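Local coordinates for uncharacterized protein (Bacteroides ovatus CL02T12C04, PDB 6PTM), which probably acts as an exo-carrageenase, a family GH42 glycoside hydrolase that trims sugar units from the ends of carrageenan-derived chains, at residues R348-S353 / P358-F363; N403-G408 / A571-K576; H295-C298 / T302-S305; N331-T336 / Y653-D658. All blocks are in the same frame, centred on the assembly; numbering follows the deposited sequence.

Interaction 1: R348-S353 / P358-F363; sequences RIMQAS and PMYFDF
M350 drops from the loop into a socket made by Y360, F363 and M359, on the first turns of helix 358-385. This is the tight part. The methionine chain folds back at chi2 (-68°) and again at chi3, so that the methyl CE turns over one face of the F363 ring, 4.0 Å from the centroid, in a CH-pi contact. One atom further in, SD makes Met-aromatic contacts with both rings, 4.6 Å from the F363 centroid and 5.3 Å from that of Y360, slanting to each. M359, extended through chi1 and chi2, reaches M350 with its terminal methyl, the two CE atoms meeting at 4.0 Å. On the helix side F363 reaches back to the start of the loop segment, where its CZ lies 3.4 Å from the carbonyl O of R348. Y360 meets the next part of the loop differently, with O of Q351 at its ring edge, 3.7 Å from CE2.

On the outer, looser side of the contact, R348 and Q351 turn away from the helix. R348 gives its guanidinium to G346 O and to the carboxylates of D345 and E310, and Q351 gives its amide to E300.

No hydrogen bond joins the two segments. The loop is therefore seated on the helix through sulfur, methyl and ring contacts made largely by one methionine, while its polar side chains are tied to other parts of the barrel domain.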
loop_
_atom_site.group_PDB
_atom_site.type_symbol
_atom_site.label_atom_id
_atom_site.label_comp_id
_atom_site.label_asym_id
_atom_site.label_seq_id
_atom_site.Cartn_x
_atom_site.Cartn_y
_atom_site.Cartn_z
ATOM N N ARG A 348 9.545 29.784 -9.884
ATOM C CA ARG A 348 8.736 28.622 -10.352
ATOM C C ARG A 348 9.247 27.296 -9.751
ATOM O O ARG A 348 8.691 26.258 -10.061
ATOM C CB ARG A 348 8.791 28.535 -11.876
ATOM C CG ARG A 348 7.739 29.393 -12.572
ATOM C CD ARG A 348 7.724 30.841 -12.129
ATOM N NE ARG A 348 7.020 31.673 -13.096
ATOM C CZ ARG A 348 6.738 32.956 -12.924
ATOM N NH1 ARG A 348 7.051 33.573 -11.802
ATOM N NH2 ARG A 348 6.112 33.618 -13.886
ATOM N N ILE A 349 10.295 27.332 -8.945
ATOM C CA ILE A 349 10.855 26.163 -8.219
ATOM C C ILE A 349 11.330 26.685 -6.864
ATOM O O ILE A 349 11.736 27.854 -6.818
ATOM C CB ILE A 349 11.977 25.523 -9.061
ATOM C CG1 ILE A 349 12.326 24.129 -8.535
ATOM C CG2 ILE A 349 13.211 26.437 -9.122
ATOM C CD1 ILE A 349 13.008 23.258 -9.552
ATOM N N MET A 350 11.230 25.868 -5.811
ATOM C CA MET A 350 11.586 26.250 -4.453
ATOM C C MET A 350 13.033 25.805 -4.171
ATOM O O MET A 350 13.569 24.872 -4.845
ATOM C CB MET A 350 10.642 25.613 -3.434
ATOM C CG MET A 350 9.221 26.143 -3.500
ATOM S SD MET A 350 9.122 27.848 -2.986
ATOM C CE MET A 350 9.115 28.614 -4.599
ATOM N N GLN A 351 13.619 26.440 -3.169
ATOM C CA GLN A 351 14.921 26.040 -2.573
ATOM C C GLN A 351 14.633 25.368 -1.229
ATOM O O GLN A 351 13.744 25.847 -0.493
ATOM C CB GLN A 351 15.839 27.273 -2.464
ATOM C CG GLN A 351 16.094 27.996 -3.793
ATOM C CD GLN A 351 16.780 27.143 -4.833
ATOM O OE1 GLN A 351 17.695 26.379 -4.519
ATOM N NE2 GLN A 351 16.361 27.264 -6.091
ATOM N N ALA A 352 15.373 24.320 -0.895
ATOM C CA ALA A 352 15.258 23.634 0.407
ATOM C C ALA A 352 15.436 24.633 1.548
ATOM O O ALA A 352 14.721 24.519 2.511
ATOM C CB ALA A 352 16.267 22.513 0.495
ATOM N N SER A 353 16.332 25.613 1.425
ATOM C CA SER A 353 16.593 26.676 2.445
ATOM C C SER A 353 15.348 27.510 2.773
ATOM O O SER A 353 15.347 28.157 3.828
ATOM C CB SER A 353 17.668 27.619 1.991
ATOM O OG SER A 353 17.268 28.249 0.773
ATOM N N PRO A 358 6.646 31.489 4.507
ATOM C CA PRO A 358 5.306 31.526 3.927
ATOM C C PRO A 358 5.245 31.259 2.426
ATOM O O PRO A 358 4.381 30.472 2.064
ATOM C CB PRO A 358 4.814 32.923 4.317
ATOM C CG PRO A 358 5.528 33.144 5.635
ATOM C CD PRO A 358 6.939 32.695 5.310
ATOM N N MET A 359 6.177 31.780 1.623
ATOM C CA MET A 359 6.128 31.549 0.166
ATOM C C MET A 359 6.295 30.040 -0.102
ATOM O O MET A 359 5.631 29.505 -1.004
ATOM C CB MET A 359 7.191 32.321 -0.607
ATOM C CG MET A 359 7.132 31.959 -2.053
ATOM S SD MET A 359 8.289 32.786 -3.137
ATOM C CE MET A 359 9.829 32.039 -2.585
ATOM N N TYR A 360 7.168 29.397 0.653
ATOM C CA TYR A 360 7.440 27.952 0.511
ATOM C C TYR A 360 6.181 27.192 0.856
ATOM O O TYR A 360 5.842 26.253 0.113
ATOM C CB TYR A 360 8.605 27.558 1.404
ATOM C CG TYR A 360 9.006 26.105 1.354
ATOM C CD1 TYR A 360 8.312 25.140 2.082
ATOM C CD2 TYR A 360 10.122 25.699 0.638
ATOM C CE1 TYR A 360 8.715 23.812 2.087
ATOM C CE2 TYR A 360 10.538 24.381 0.643
ATOM C CZ TYR A 360 9.854 23.439 1.391
ATOM O OH TYR A 360 10.276 22.140 1.384
ATOM N N PHE A 361 5.560 27.535 1.987
ATOM C CA PHE A 361 4.359 26.831 2.449
ATOM C C PHE A 361 3.295 26.894 1.347
ATOM O O PHE A 361 2.670 25.884 0.998
ATOM C CB PHE A 361 3.808 27.440 3.736
ATOM C CG PHE A 361 2.540 26.728 4.080
ATOM C CD1 PHE A 361 1.336 27.157 3.570
ATOM C CD2 PHE A 361 2.591 25.537 4.771
ATOM C CE1 PHE A 361 0.174 26.448 3.806
ATOM C CE2 PHE A 361 1.439 24.808 4.982
ATOM C CZ PHE A 361 0.231 25.264 4.501
ATOM N N ASP A 362 3.059 28.103 0.859
ATOM C CA ASP A 362 2.046 28.409 -0.177
ATOM C C ASP A 362 2.346 27.590 -1.422
ATOM O O ASP A 362 1.384 27.033 -2.013
ATOM C CB ASP A 362 1.983 29.904 -0.458
ATOM C CG ASP A 362 1.197 30.676 0.596
ATOM O OD1 ASP A 362 0.555 30.019 1.475
ATOM O OD2 ASP A 362 1.265 31.907 0.566
ATOM N N PHE A 363 3.610 27.550 -1.842
ATOM C CA PHE A 363 3.991 26.837 -3.085
ATOM C C PHE A 363 3.638 25.340 -2.936
ATOM O O PHE A 363 3.029 24.742 -3.854
ATOM C CB PHE A 363 5.468 27.062 -3.392
ATOM C CG PHE A 363 5.808 26.799 -4.828
ATOM C CD1 PHE A 363 5.904 27.845 -5.726
ATOM C CD2 PHE A 363 6.079 25.508 -5.263
ATOM C CE1 PHE A 363 6.166 27.594 -7.065
ATOM C CE2 PHE A 363 6.378 25.265 -6.596
ATOM C CZ PHE A 363 6.414 26.310 -7.496
#

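Interaction 2: N403-G408 / A571-K576; sequences NKRDSG and ASSINK
A loop of the GH42-type (beta/alpha)8 barrel, probably the catalytic domain, meets helix 570-575, which follows strand 564-567 of the separate five-stranded parallel sheet: R405 lies against S573 and I574. The arginine chain bends at chi2 (-59°), laying its guanidinium alongside the helix, with CB of S573 over one face. Nearer the backbone, R405 CB touches I574 CG1 at 4.0 Å, and R405 CG sits 3.7 Å from the carbonyl O of S573.

The flat group is gripped from both sides of the interface. On the arginine's own side NH1 bonds to K404 O at 3.0 Å, with that oxygen nearly in the guanidinium plane, and to D402 O, while NH2 reaches W400 O. From the S573 side, the hydroxyl of Y568 bonds to NH2 and also to S573 OG, tying the arginine to the serine it packs on. These bonds should fix the rotation of the guanidinium and so the face it offers to S573.

No direct hydrogen bond crosses the interface, and the backbone carbonyls that face one another are bridged by water. One water joins N403 O to S573 O, which stand 4.0 Å apart; a second runs from N403 O, 2.9 Å away, to K576 O at 2.8 Å.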
loop_
_atom_site.group_PDB
_atom_site.type_symbol
_atom_site.label_atom_id
_atom_site.label_comp_id
_atom_site.label_asym_id
_atom_site.label_seq_id
_atom_site.Cartn_x
_atom_site.Cartn_y
_atom_site.Cartn_z
ATOM N N ASN A 403 9.417 12.253 4.892
ATOM C CA ASN A 403 9.334 13.652 5.373
ATOM C C ASN A 403 8.978 14.655 4.269
ATOM O O ASN A 403 8.497 15.747 4.639
ATOM C CB ASN A 403 10.630 14.054 6.070
ATOM C CG ASN A 403 10.835 13.298 7.363
ATOM O OD1 ASN A 403 9.925 13.229 8.188
ATOM N ND2 ASN A 403 11.970 12.654 7.529
ATOM N N LYS A 404 9.197 14.329 2.999
ATOM C CA LYS A 404 9.086 15.289 1.877
ATOM C C LYS A 404 7.609 15.577 1.560
ATOM O O LYS A 404 6.788 14.617 1.534
ATOM C CB LYS A 404 9.887 14.775 0.679
ATOM C CG LYS A 404 11.387 14.568 0.968
ATOM C CD LYS A 404 12.215 14.150 -0.241
ATOM N N ARG A 405 7.297 16.848 1.285
ATOM C CA ARG A 405 5.926 17.309 0.929
ATOM C C ARG A 405 5.964 18.236 -0.287
ATOM O O ARG A 405 5.005 18.988 -0.444
ATOM C CB ARG A 405 5.288 17.959 2.165
ATOM C CG ARG A 405 4.854 16.968 3.236
ATOM C CD ARG A 405 3.838 15.946 2.719
ATOM N NE ARG A 405 3.335 15.112 3.800
ATOM C CZ ARG A 405 3.980 14.091 4.346
ATOM N NH1 ARG A 405 5.165 13.697 3.883
ATOM N NH2 ARG A 405 3.421 13.464 5.365
ATOM N N ASP A 406 6.975 18.135 -1.168
ATOM C CA ASP A 406 7.053 18.964 -2.390
ATOM C C ASP A 406 6.466 18.240 -3.603
ATOM O O ASP A 406 6.466 18.835 -4.679
ATOM C CB ASP A 406 8.487 19.423 -2.647
ATOM C CG ASP A 406 9.425 18.264 -2.925
ATOM O OD1 ASP A 406 9.541 17.387 -2.024
ATOM O OD2 ASP A 406 9.933 18.220 -4.046
ATOM N N SER A 407 5.994 17.001 -3.467
ATOM C CA SER A 407 5.560 16.159 -4.612
ATOM C C SER A 407 4.200 16.613 -5.166
ATOM O O SER A 407 3.852 16.147 -6.250
ATOM C CB SER A 407 5.453 14.705 -4.209
ATOM O OG SER A 407 4.460 14.566 -3.206
ATOM N N GLY A 408 3.416 17.369 -4.400
ATOM C CA GLY A 408 2.027 17.731 -4.759
ATOM C C GLY A 408 1.062 16.589 -4.445
ATOM O O GLY A 408 -0.127 16.646 -4.837
ATOM N N ALA A 571 -0.038 21.437 7.853
ATOM C CA ALA A 571 0.605 22.635 8.462
ATOM C C ALA A 571 1.988 22.280 9.038
ATOM O O ALA A 571 2.926 23.040 8.824
ATOM C CB ALA A 571 -0.298 23.226 9.534
ATOM N N SER A 572 2.119 21.166 9.765
ATOM C CA SER A 572 3.417 20.719 10.340
ATOM C C SER A 572 4.254 19.962 9.312
ATOM O O SER A 572 5.465 20.176 9.346
ATOM C CB SER A 572 3.246 19.909 11.606
ATOM O OG SER A 572 2.878 20.727 12.707
ATOM N N SER A 573 3.687 19.097 8.448
ATOM C CA SER A 573 4.514 18.264 7.526
ATOM C C SER A 573 5.184 19.143 6.478
ATOM O O SER A 573 6.336 18.845 6.092
ATOM C CB SER A 573 3.730 17.128 6.900
ATOM O OG SER A 573 2.581 17.610 6.234
ATOM N N ILE A 574 4.491 20.174 5.972
ATOM C CA ILE A 574 5.077 21.062 4.933
ATOM C C ILE A 574 6.192 21.923 5.556
ATOM O O ILE A 574 7.216 22.077 4.901
ATOM C CB ILE A 574 3.986 21.877 4.223
ATOM C CG1 ILE A 574 3.043 20.966 3.412
ATOM C CG2 ILE A 574 4.641 22.945 3.351
ATOM C CD1 ILE A 574 1.827 21.703 2.805
ATOM N N ASN A 575 6.006 22.466 6.764
ATOM C CA ASN A 575 6.943 23.453 7.374
ATOM C C ASN A 575 8.136 22.743 8.039
ATOM O O ASN A 575 9.199 23.347 8.105
ATOM C CB ASN A 575 6.260 24.351 8.407
ATOM C CG ASN A 575 5.435 25.450 7.784
ATOM O OD1 ASN A 575 6.014 26.306 7.127
ATOM N ND2 ASN A 575 4.110 25.438 7.999
ATOM N N LYS A 576 8.013 21.493 8.476
ATOM C CA LYS A 576 9.111 20.814 9.221
ATOM C C LYS A 576 9.900 19.878 8.300
ATOM O O LYS A 576 9.342 19.297 7.371
ATOM C CB LYS A 576 8.574 20.047 10.428
ATOM C CG LYS A 576 8.058 20.866 11.589
ATOM C CD LYS A 576 7.377 20.014 12.637
ATOM C CE LYS A 576 8.232 18.834 13.090
ATOM N NZ LYS A 576 7.560 18.020 14.136
HETATM O O HOH W 1 8.198 18.591 4.170
HETATM O O HOH W 2 8.269 16.764 7.352
#

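Interaction 3: H295-C298 / T302-S305; sequences HWNC and TWAS
H295 and N297 face a type II beta turn, T302 to S305, within the loop that leaves strand 288-292; in GH-A barrels such as GH42 the loop after the fourth strand belongs to the active-site end, and this one probably does too.

One direct hydrogen bond crosses the contact. With CG opposite its own carbonyl carbon (chi1 -61°), N297 swings its amide toward the turn, and ND2 donates to W303 O at 2.9 Å, the N-H pointing fairly straight at 157°.

A water adds a second polar link: it accepts from N297 N at 3.0 Å, lies in the plane of the H295 ring at its edge, 2.9 Å from ND1, and reaches A304 O on the turn.

The aromatic contact is oblique. W303 sets CZ3 over one face of the imidazole, toward its rim, and CH2 comes to 3.4 Å from CE1 of H295, with the ring planes 44° apart. A304 CB fills the corner, at the edge of the imidazole and over the face of the indole.

Where the backbones come nearest, the link is a CA-H...O contact, S305 CA lying 3.1 Å from N297 O.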
loop_
_atom_site.group_PDB
_atom_site.type_symbol
_atom_site.label_atom_id
_atom_site.label_comp_id
_atom_site.label_asym_id
_atom_site.label_seq_id
_atom_site.Cartn_x
_atom_site.Cartn_y
_atom_site.Cartn_z
ATOM N N HIS A 295 4.142 12.395 -9.227
ATOM C CA HIS A 295 4.786 13.386 -8.343
ATOM C C HIS A 295 5.268 14.542 -9.208
ATOM O O HIS A 295 5.610 14.309 -10.417
ATOM C CB HIS A 295 5.871 12.762 -7.443
ATOM C CG HIS A 295 6.720 11.697 -8.079
ATOM N ND1 HIS A 295 7.856 11.992 -8.785
ATOM C CD2 HIS A 295 6.643 10.341 -8.046
ATOM C CE1 HIS A 295 8.416 10.875 -9.217
ATOM N NE2 HIS A 295 7.711 9.838 -8.755
ATOM N N TRP A 296 5.199 15.728 -8.611
ATOM C CA TRP A 296 5.552 17.037 -9.203
ATOM C C TRP A 296 6.560 17.722 -8.292
ATOM O O TRP A 296 6.298 18.871 -7.848
ATOM C CB TRP A 296 4.284 17.863 -9.424
ATOM C CG TRP A 296 3.455 17.361 -10.570
ATOM C CD1 TRP A 296 3.470 17.841 -11.844
ATOM C CD2 TRP A 296 2.518 16.269 -10.573
ATOM N NE1 TRP A 296 2.596 17.152 -12.631
ATOM C CE2 TRP A 296 1.972 16.202 -11.877
ATOM C CE3 TRP A 296 2.031 15.402 -9.595
ATOM C CZ2 TRP A 296 1.016 15.264 -12.243
ATOM C CZ3 TRP A 296 1.078 14.475 -9.950
ATOM C CH2 TRP A 296 0.584 14.401 -11.258
ATOM N N ASN A 297 7.625 16.986 -7.950
ATOM C CA ASN A 297 8.678 17.494 -7.046
ATOM C C ASN A 297 9.212 18.806 -7.622
ATOM O O ASN A 297 9.383 18.905 -8.846
ATOM C CB ASN A 297 9.836 16.522 -6.849
ATOM C CG ASN A 297 9.420 15.203 -6.231
ATOM O OD1 ASN A 297 8.403 15.135 -5.544
ATOM N ND2 ASN A 297 10.253 14.169 -6.394
ATOM N N CYS A 298 9.460 19.772 -6.749
ATOM C CA CYS A 298 9.674 21.183 -7.130
ATOM C C CYS A 298 10.729 21.818 -6.203
ATOM O O CYS A 298 10.679 23.031 -6.017
ATOM C CB CYS A 298 8.330 21.901 -7.101
ATOM S SG CYS A 298 7.572 21.994 -5.458
ATOM N N THR A 302 16.867 18.253 -6.523
ATOM C CA THR A 302 16.373 17.006 -5.906
ATOM C C THR A 302 15.839 16.124 -7.030
ATOM O O THR A 302 15.469 16.650 -8.109
ATOM C CB THR A 302 15.333 17.259 -4.804
ATOM O OG1 THR A 302 14.171 17.768 -5.468
ATOM C CG2 THR A 302 15.849 18.175 -3.712
ATOM N N TRP A 303 15.754 14.834 -6.731
ATOM C CA TRP A 303 15.300 13.775 -7.660
ATOM C C TRP A 303 13.904 14.116 -8.193
ATOM O O TRP A 303 13.009 14.458 -7.368
ATOM C CB TRP A 303 15.321 12.443 -6.921
ATOM C CG TRP A 303 14.528 11.388 -7.612
ATOM C CD1 TRP A 303 14.884 10.693 -8.739
ATOM C CD2 TRP A 303 13.219 10.925 -7.229
ATOM N NE1 TRP A 303 13.880 9.824 -9.082
ATOM C CE2 TRP A 303 12.842 9.949 -8.185
ATOM C CE3 TRP A 303 12.328 11.233 -6.188
ATOM C CZ2 TRP A 303 11.615 9.283 -8.097
ATOM C CZ3 TRP A 303 11.109 10.585 -6.113
ATOM C CH2 TRP A 303 10.766 9.619 -7.062
ATOM N N ALA A 304 13.751 14.002 -9.512
ATOM C CA ALA A 304 12.505 14.141 -10.298
ATOM C C ALA A 304 11.896 15.532 -10.091
ATOM O O ALA A 304 10.705 15.636 -10.228
ATOM C CB ALA A 304 11.512 13.051 -9.924
ATOM N N SER A 305 12.694 16.545 -9.758
ATOM C CA SER A 305 12.220 17.939 -9.593
ATOM C C SER A 305 12.237 18.662 -10.945
ATOM O O SER A 305 13.058 18.358 -11.821
ATOM C CB SER A 305 13.008 18.659 -8.526
ATOM O OG SER A 305 14.398 18.587 -8.843
HETATM O O HOH W 3 8.413 14.662 -9.631
#

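Interaction 4: N331-T336 / Y653-D658; sequences NELWST and YGRKID
Near the end of helix 327-334, L333 has chi1 at -73°, which sets CG opposite the carbonyl carbon, and an extended chi2; the two methyls thus fork between Y653 and R655 on the facing loop. That loop, 653-658, lies between strands 640-643 and 667-670 of the five-stranded parallel sheet, so the contact joins a helix of the barrel domain to the domain that follows it.

CD1 takes one prong of the fork. It stands over one face of the Y653 ring in a CH-pi contact, 3.9 Å from the centroid and only 15° off the normal. CD2 takes the other, wedged between the base of the tyrosine and the arginine: it is 3.7 Å from CB of Y653 and lies over one face of the R655 guanidinium, 3.5 Å from NH1. The arginine chain bends at chi3 (-60°) to bring that face across the leucine.

Both partners are held at their polar ends. Y653 OH bonds to D362 and K323, which probably help fix the ring that L333 packs on, and R655 NE forms a salt bridge with D651.

On the exposed side E332 and R655 carry opposite charges that do not touch, OE1 and NH1 being 5.0 Å apart. A water fills in, donating to E332 OE1 at 3.0 Å and accepting a weak bond from R655 NH1 at 3.1 Å.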
loop_
_atom_site.group_PDB
_atom_site.type_symbol
_atom_site.label_atom_id
_atom_site.label_comp_id
_atom_site.label_asym_id
_atom_site.label_seq_id
_atom_site.Cartn_x
_atom_site.Cartn_y
_atom_site.Cartn_z
ATOM N N ASN A 331 1.503 40.048 0.932
ATOM C CA ASN A 331 2.708 40.917 0.999
ATOM C C ASN A 331 3.270 40.865 2.433
ATOM O O ASN A 331 4.487 40.801 2.561
ATOM C CB ASN A 331 2.397 42.361 0.567
ATOM C CG ASN A 331 2.376 42.564 -0.938
ATOM O OD1 ASN A 331 2.942 41.784 -1.710
ATOM N ND2 ASN A 331 1.713 43.607 -1.390
ATOM N N GLU A 332 2.415 40.935 3.453
ATOM C CA GLU A 332 2.813 40.875 4.882
ATOM C C GLU A 332 3.541 39.550 5.127
ATOM O O GLU A 332 4.495 39.538 5.894
ATOM C CB GLU A 332 1.610 40.861 5.827
ATOM C CG GLU A 332 0.929 42.188 6.046
ATOM C CD GLU A 332 -0.484 42.075 6.620
ATOM O OE1 GLU A 332 -0.843 40.973 7.144
ATOM O OE2 GLU A 332 -1.251 43.069 6.505
ATOM N N LEU A 333 3.041 38.443 4.584
ATOM C CA LEU A 333 3.616 37.095 4.896
ATOM C C LEU A 333 4.884 36.836 4.075
ATOM O O LEU A 333 5.858 36.295 4.611
ATOM C CB LEU A 333 2.569 36.015 4.644
ATOM C CG LEU A 333 1.456 35.964 5.686
ATOM C CD1 LEU A 333 0.264 35.161 5.196
ATOM C CD2 LEU A 333 1.970 35.436 7.022
ATOM N N TRP A 334 4.869 37.198 2.801
ATOM C CA TRP A 334 5.986 36.919 1.881
ATOM C C TRP A 334 7.086 37.997 1.986
ATOM O O TRP A 334 8.111 37.798 1.328
ATOM C CB TRP A 334 5.447 36.897 0.464
ATOM C CG TRP A 334 4.710 35.683 0.036
ATOM C CD1 TRP A 334 3.827 34.929 0.750
ATOM C CD2 TRP A 334 4.695 35.181 -1.302
ATOM N NE1 TRP A 334 3.316 33.930 -0.049
ATOM C CE2 TRP A 334 3.782 34.103 -1.329
ATOM C CE3 TRP A 334 5.327 35.571 -2.492
ATOM C CZ2 TRP A 334 3.560 33.358 -2.483
ATOM C CZ3 TRP A 334 5.082 34.845 -3.637
ATOM C CH2 TRP A 334 4.229 33.734 -3.617
ATOM N N SER A 335 6.810 39.134 2.654
ATOM C CA SER A 335 7.654 40.361 2.709
ATOM C C SER A 335 7.854 40.906 1.295
ATOM O O SER A 335 8.975 41.086 0.890
ATOM C CB SER A 335 8.969 40.106 3.379
ATOM O OG SER A 335 8.723 39.698 4.709
ATOM N N THR A 336 6.768 41.139 0.574
ATOM C CA THR A 336 6.785 41.548 -0.834
ATOM C C THR A 336 5.939 42.822 -0.931
ATOM O O THR A 336 5.332 43.204 0.101
ATOM C CB THR A 336 6.328 40.405 -1.756
ATOM O OG1 THR A 336 5.098 39.920 -1.221
ATOM C CG2 THR A 336 7.317 39.254 -1.877
ATOM N N TYR A 653 1.984 29.626 9.045
ATOM C CA TYR A 653 2.969 30.673 8.696
ATOM C C TYR A 653 3.870 30.974 9.893
ATOM O O TYR A 653 4.635 31.908 9.759
ATOM C CB TYR A 653 2.260 31.912 8.136
ATOM C CG TYR A 653 1.444 31.613 6.911
ATOM C CD1 TYR A 653 2.057 31.155 5.756
ATOM C CD2 TYR A 653 0.065 31.738 6.920
ATOM C CE1 TYR A 653 1.319 30.888 4.618
ATOM C CE2 TYR A 653 -0.686 31.465 5.794
ATOM C CZ TYR A 653 -0.056 31.019 4.649
ATOM O OH TYR A 653 -0.806 30.732 3.543
ATOM N N GLY A 654 3.842 30.154 10.945
ATOM C CA GLY A 654 4.661 30.335 12.157
ATOM C C GLY A 654 4.204 31.503 13.025
ATOM O O GLY A 654 5.001 31.942 13.887
ATOM N N ARG A 655 2.987 32.012 12.834
ATOM C CA ARG A 655 2.496 33.145 13.647
ATOM C C ARG A 655 1.894 32.551 14.933
ATOM O O ARG A 655 1.100 31.572 14.820
ATOM C CB ARG A 655 1.499 34.001 12.847
ATOM C CG ARG A 655 2.059 34.643 11.582
ATOM C CD ARG A 655 1.043 35.438 10.741
ATOM N NE ARG A 655 -0.094 34.651 10.236
ATOM C CZ ARG A 655 -1.005 35.046 9.329
ATOM N NH1 ARG A 655 -0.969 36.240 8.751
ATOM N NH2 ARG A 655 -1.982 34.226 9.004
ATOM N N LYS A 656 2.193 33.139 16.105
ATOM C CA LYS A 656 1.664 32.680 17.425
ATOM C C LYS A 656 0.157 32.539 17.260
ATOM O O LYS A 656 -0.458 33.435 16.725
ATOM C CB LYS A 656 1.990 33.625 18.594
ATOM N N ILE A 657 -0.408 31.417 17.665
ATOM C CA ILE A 657 -1.836 31.098 17.410
ATOM C C ILE A 657 -2.710 31.900 18.395
ATOM O O ILE A 657 -2.364 31.940 19.595
ATOM C CB ILE A 657 -2.020 29.567 17.480
ATOM C CG1 ILE A 657 -3.235 29.114 16.673
ATOM C CG2 ILE A 657 -2.042 29.061 18.917
ATOM C CD1 ILE A 657 -2.931 28.863 15.223
ATOM N N ASP A 658 -3.779 32.533 17.887
ATOM C CA ASP A 658 -4.713 33.429 18.627
ATOM C C ASP A 658 -5.498 32.582 19.631
ATOM O O ASP A 658 -5.783 33.073 20.716
ATOM C CB ASP A 658 -5.666 34.160 17.668
HETATM O O HOH W 4 -1.224 38.161 6.293
#

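How the interactions relate
Interaction 2 is the most buried; the other three are partly buried, interaction 4 lying furthest from the chain's centre. Helix 358-385 links three of them: F361 packs on I574 and N575 of interaction 2, while D362 probably hydrogen-bonds W334 of interaction 4. Interaction 3 joins interaction 1 through the probable bond from M350 N to C298 O, and interaction 2 through S407 with W296 and D406 with C298. Interactions 1 and 3 brace loops within the barrel domain; interactions 2 and 4 tie it to the parallel-sheet domain. The chemistry differs accordingly: sulfur and rings in 1, bridging waters in 2, mixed polar and aromatic contacts in 3, a leucine packed on a tyrosine face and a guanidinium in 4.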